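Local coordinates for protein EvdO2 (Micromonospora carbonacea, PDB 4XAB) that probably catalyses an oxidative cyclization in orthosomycin biosynthesis, as a metal-dependent oxygenase of the phytanoyl-CoA dioxygenase family, at residues A[43-48]-A[79-84]. Residues are numbered along the deposited sequence; the frame is centred on the assembly and turned at random.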
ATOM      1  N   ASP A  43       1.272  15.379  -9.560  1.00 29.65           N
ATOM      2  CA  ASP A  43       2.101  16.567  -9.797  1.00 32.92           C
ATOM      3  C   ASP A  43       1.632  17.753  -8.951  1.00 34.45           C
ATOM      4  O   ASP A  43       2.431  18.607  -8.540  1.00 35.17           O
ATOM      5  CB  ASP A  43       2.082  16.959 -11.281  1.00 36.03           C
ATOM      6  CG  ASP A  43       2.993  16.088 -12.137  1.00 42.03           C
ATOM      7  OD1 ASP A  43       3.852  15.371 -11.576  1.00 40.89           O
ATOM      8  OD2 ASP A  43       2.861  16.138 -13.380  1.00 38.58           O
ATOM      9  N   ARG A  44       0.324  17.800  -8.708  1.00 29.04           N
ATOM     10  CA  ARG A  44      -0.276  18.878  -7.934  1.00 30.52           C
ATOM     11  C   ARG A  44      -0.410  18.525  -6.453  1.00 38.31           C
ATOM     12  O   ARG A  44      -0.287  19.398  -5.595  1.00 32.81           O
ATOM     13  CB  ARG A  44      -1.641  19.254  -8.515  1.00 40.62           C
ATOM     14  CG  ARG A  44      -2.317  20.419  -7.799  1.00 51.97           C
ATOM     15  CD  ARG A  44      -1.398  21.638  -7.701  1.00 57.01           C
ATOM     16  NE  ARG A  44      -1.620  22.584  -8.791  1.00 58.70           N
ATOM     17  CZ  ARG A  44      -2.548  23.535  -8.772  1.00 61.74           C
ATOM     18  NH1 ARG A  44      -3.342  23.664  -7.718  1.00 63.90           N
ATOM     19  NH2 ARG A  44      -2.685  24.357  -9.807  1.00 61.94           N
ATOM     20  N   LEU A  45      -0.649  17.249  -6.153  1.00 34.62           N
ATOM     21  CA  LEU A  45      -0.756  16.789  -4.765  1.00 32.34           C
ATOM     22  C   LEU A  45       0.586  16.842  -4.051  1.00 29.80           C
ATOM     23  O   LEU A  45       0.662  17.165  -2.862  1.00 31.82           O
ATOM     24  CB  LEU A  45      -1.287  15.358  -4.704  1.00 30.61           C
ATOM     25  CG  LEU A  45      -2.788  15.106  -4.801  1.00 36.79           C
ATOM     26  CD1 LEU A  45      -3.049  13.605  -4.817  1.00 32.58           C
ATOM     27  CD2 LEU A  45      -3.511  15.779  -3.641  1.00 39.56           C
ATOM     28  N   PHE A  46       1.639  16.506  -4.789  1.00 27.04           N
ATOM     29  CA  PHE A  46       2.975  16.383  -4.232  1.00 24.09           C
ATOM     30  C   PHE A  46       3.907  17.427  -4.826  1.00 28.13           C
ATOM     31  O   PHE A  46       4.704  17.129  -5.717  1.00 31.02           O
ATOM     32  CB  PHE A  46       3.541  14.991  -4.491  1.00 25.10           C
ATOM     33  CG  PHE A  46       2.886  13.911  -3.681  1.00 25.16           C
ATOM     34  CD1 PHE A  46       3.266  13.695  -2.364  1.00 23.62           C
ATOM     35  CD2 PHE A  46       1.906  13.102  -4.238  1.00 26.09           C
ATOM     36  CE1 PHE A  46       2.670  12.693  -1.611  1.00 29.11           C
ATOM     37  CE2 PHE A  46       1.310  12.099  -3.486  1.00 24.57           C
ATOM     38  CZ  PHE A  46       1.691  11.901  -2.174  1.00 30.38           C
ATOM     39  N   VAL A  47       3.815  18.646  -4.324  1.00 25.30           N
ATOM     40  CA  VAL A  47       4.639  19.720  -4.855  1.00 25.69           C
ATOM     41  C   VAL A  47       6.023  19.689  -4.242  1.00 28.30           C
ATOM     42  O   VAL A  47       6.167  19.805  -3.028  1.00 26.19           O
ATOM     43  CB  VAL A  47       4.011  21.087  -4.598  1.00 27.11           C
ATOM     44  CG1 VAL A  47       4.946  22.179  -5.077  1.00 27.62           C
ATOM     45  CG2 VAL A  47       2.673  21.176  -5.306  1.00 27.60           C
ATOM     46  N   ARG A  48       7.044  19.524  -5.080  1.00 25.09           N
ATOM     47  CA  ARG A  48       8.407  19.640  -4.591  1.00 25.30           C
ATOM     48  C   ARG A  48       8.755  21.124  -4.510  1.00 26.27           C
ATOM     49  O   ARG A  48       8.699  21.836  -5.505  1.00 26.45           O
ATOM     50  CB  ARG A  48       9.388  18.883  -5.491  1.00 24.71           C
ATOM     51  CG  ARG A  48      10.508  18.244  -4.706  1.00 36.44           C
ATOM     52  CD  ARG A  48      11.851  18.588  -5.274  1.00 37.62           C
ATOM     53  NE  ARG A  48      12.275  17.633  -6.285  1.00 45.01           N
ATOM     54  CZ  ARG A  48      13.358  16.873  -6.173  1.00 56.86           C
ATOM     55  NH1 ARG A  48      14.124  16.969  -5.090  1.00 53.31           N
ATOM     56  NH2 ARG A  48      13.681  16.025  -7.142  1.00 62.01           N
ATOM     57  N   GLU A  79      -8.484  11.448  -1.786  1.00 31.59           N
ATOM     58  CA  GLU A  79      -9.783  11.683  -2.396  1.00 33.67           C
ATOM     59  C   GLU A  79     -10.508  12.875  -1.762  1.00 45.38           C
ATOM     60  O   GLU A  79     -11.495  13.363  -2.307  1.00 50.13           O
ATOM     61  CB  GLU A  79     -10.650  10.422  -2.303  1.00 35.01           C
ATOM     62  CG  GLU A  79     -10.921   9.932  -0.885  1.00 36.80           C
ATOM     63  CD  GLU A  79      -9.921   8.882  -0.428  1.00 31.42           C
ATOM     64  OE1 GLU A  79      -8.777   8.890  -0.925  1.00 31.52           O
ATOM     65  OE2 GLU A  79     -10.281   8.054   0.436  1.00 30.87           O
ATOM     66  N   LYS A  80     -10.021  13.340  -0.613  1.00 48.42           N
ATOM     67  CA  LYS A  80     -10.537  14.568  -0.008  1.00 50.57           C
ATOM     68  C   LYS A  80     -10.172  15.781  -0.861  1.00 47.72           C
ATOM     69  O   LYS A  80     -10.972  16.700  -1.032  1.00 51.09           O
ATOM     70  CB  LYS A  80      -9.989  14.762   1.407  1.00 50.60           C
ATOM     71  CG  LYS A  80     -10.450  13.745   2.431  1.00 54.09           C
ATOM     72  CD  LYS A  80      -9.813  14.045   3.787  1.00 60.10           C
ATOM     73  CE  LYS A  80     -10.214  13.030   4.846  1.00 62.37           C
ATOM     74  NZ  LYS A  80      -9.451  13.232   6.113  1.00 66.57           N
ATOM     75  N   TYR A  81      -8.953  15.772  -1.390  1.00 44.58           N
ATOM     76  CA  TYR A  81      -8.449  16.882  -2.186  1.00 46.09           C
ATOM     77  C   TYR A  81      -8.771  16.687  -3.660  1.00 50.28           C
ATOM     78  O   TYR A  81      -9.006  17.647  -4.389  1.00 49.37           O
ATOM     79  CB  TYR A  81      -6.939  17.035  -1.986  1.00 46.43           C
ATOM     80  CG  TYR A  81      -6.530  17.107  -0.533  1.00 49.64           C
ATOM     81  CD1 TYR A  81      -6.774  18.248   0.224  1.00 55.96           C
ATOM     82  CD2 TYR A  81      -5.906  16.033   0.086  1.00 52.34           C
ATOM     83  CE1 TYR A  81      -6.407  18.315   1.555  1.00 59.76           C
ATOM     84  CE2 TYR A  81      -5.533  16.092   1.416  1.00 62.11           C
ATOM     85  CZ  TYR A  81      -5.786  17.234   2.147  1.00 63.27           C
ATOM     86  OH  TYR A  81      -5.412  17.290   3.471  1.00 65.85           O
ATOM     87  N   VAL A  82      -8.766  15.433  -4.098  1.00 52.13           N
ATOM     88  CA  VAL A  82      -9.113  15.104  -5.472  1.00 51.30           C
ATOM     89  C   VAL A  82     -10.283  14.127  -5.460  1.00 55.25           C
ATOM     90  O   VAL A  82     -10.087  12.913  -5.554  1.00 48.50           O
ATOM     91  CB  VAL A  82      -7.919  14.500  -6.242  1.00 46.47           C
ATOM     92  CG1 VAL A  82      -8.260  14.319  -7.715  1.00 46.29           C
ATOM     93  CG2 VAL A  82      -6.691  15.379  -6.088  1.00 41.33           C
ATOM     94  N   PRO A  83     -11.509  14.660  -5.347  1.00 64.18           N
ATOM     95  CA  PRO A  83     -12.721  13.840  -5.252  1.00 64.40           C
ATOM     96  C   PRO A  83     -13.110  13.251  -6.601  1.00 67.88           C
ATOM     97  O   PRO A  83     -14.086  12.506  -6.702  1.00 74.55           O
ATOM     98  CB  PRO A  83     -13.777  14.826  -4.746  1.00 67.14           C
ATOM     99  CG  PRO A  83     -13.232  16.205  -5.037  1.00 68.29           C
ATOM    100  CD  PRO A  83     -11.822  16.086  -5.538  1.00 66.28           C
ATOM    101  N   GLU A  84     -12.337  13.585  -7.627  1.00 61.08           N
ATOM    102  CA  GLU A  84     -12.494  12.979  -8.937  1.00 57.36           C
ATOM    103  C   GLU A  84     -11.990  11.539  -8.896  1.00 51.95           C
ATOM    104  O   GLU A  84     -12.272  10.748  -9.793  1.00 53.46           O
ATOM    105  CB  GLU A  84     -11.734  13.787  -9.990  1.00 58.77           C
TER
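Leu45, in the last turn of helix 32-45, rests one methyl branch on Tyr81 and Val82 at the edge of the double-stranded beta-helix fold of EvdO2. Its CD2 does nearly all the touching, lying 4.0 Å from Tyr81 CB and likewise 4.0 Å from Val82 CG2. The leucine meets the base of the tyrosine side chain, at CB, below the ring. On the valine, the same CG2 methyl also lies 4.1 Å from Leu45 CG, so that the branch point of the leucine shares the contact with its methyl. Leucine and valine thus meet with their branched ends. With CG anti to the carbonyl carbon (chi1 -82°) and CD1 anti to CA (chi2 176°), CD2 is the leucine methyl left to meet the loop; Leu45 CA and Tyr81 CA are 8.1 Å apart. From the other segment, both Tyr81 and Val82 direct their CB atoms toward the helix end.

The contact is purely apolar and small, burying about 102 Å² in total, and it lies near the surface, its centre about 17 Å from the centre of the chain. It joins the C-terminal end of helix 32-45 to the loop that leaves strand 74-76 for helix 89-102. Ile75 of that strand touches both Leu45 and Tyr81, giving the pair a common neighbour on the sheet, and Pro78 adds a further contact to Leu45. Directly after the leucine the chain leaves the helix, and the buried ring of Phe46 turns inward onto Ile75, Ala115 and Leu117. Further back in the loop, the carboxylate oxygen OE2 of Glu79 accepts a hydrogen bond from Gly113 N.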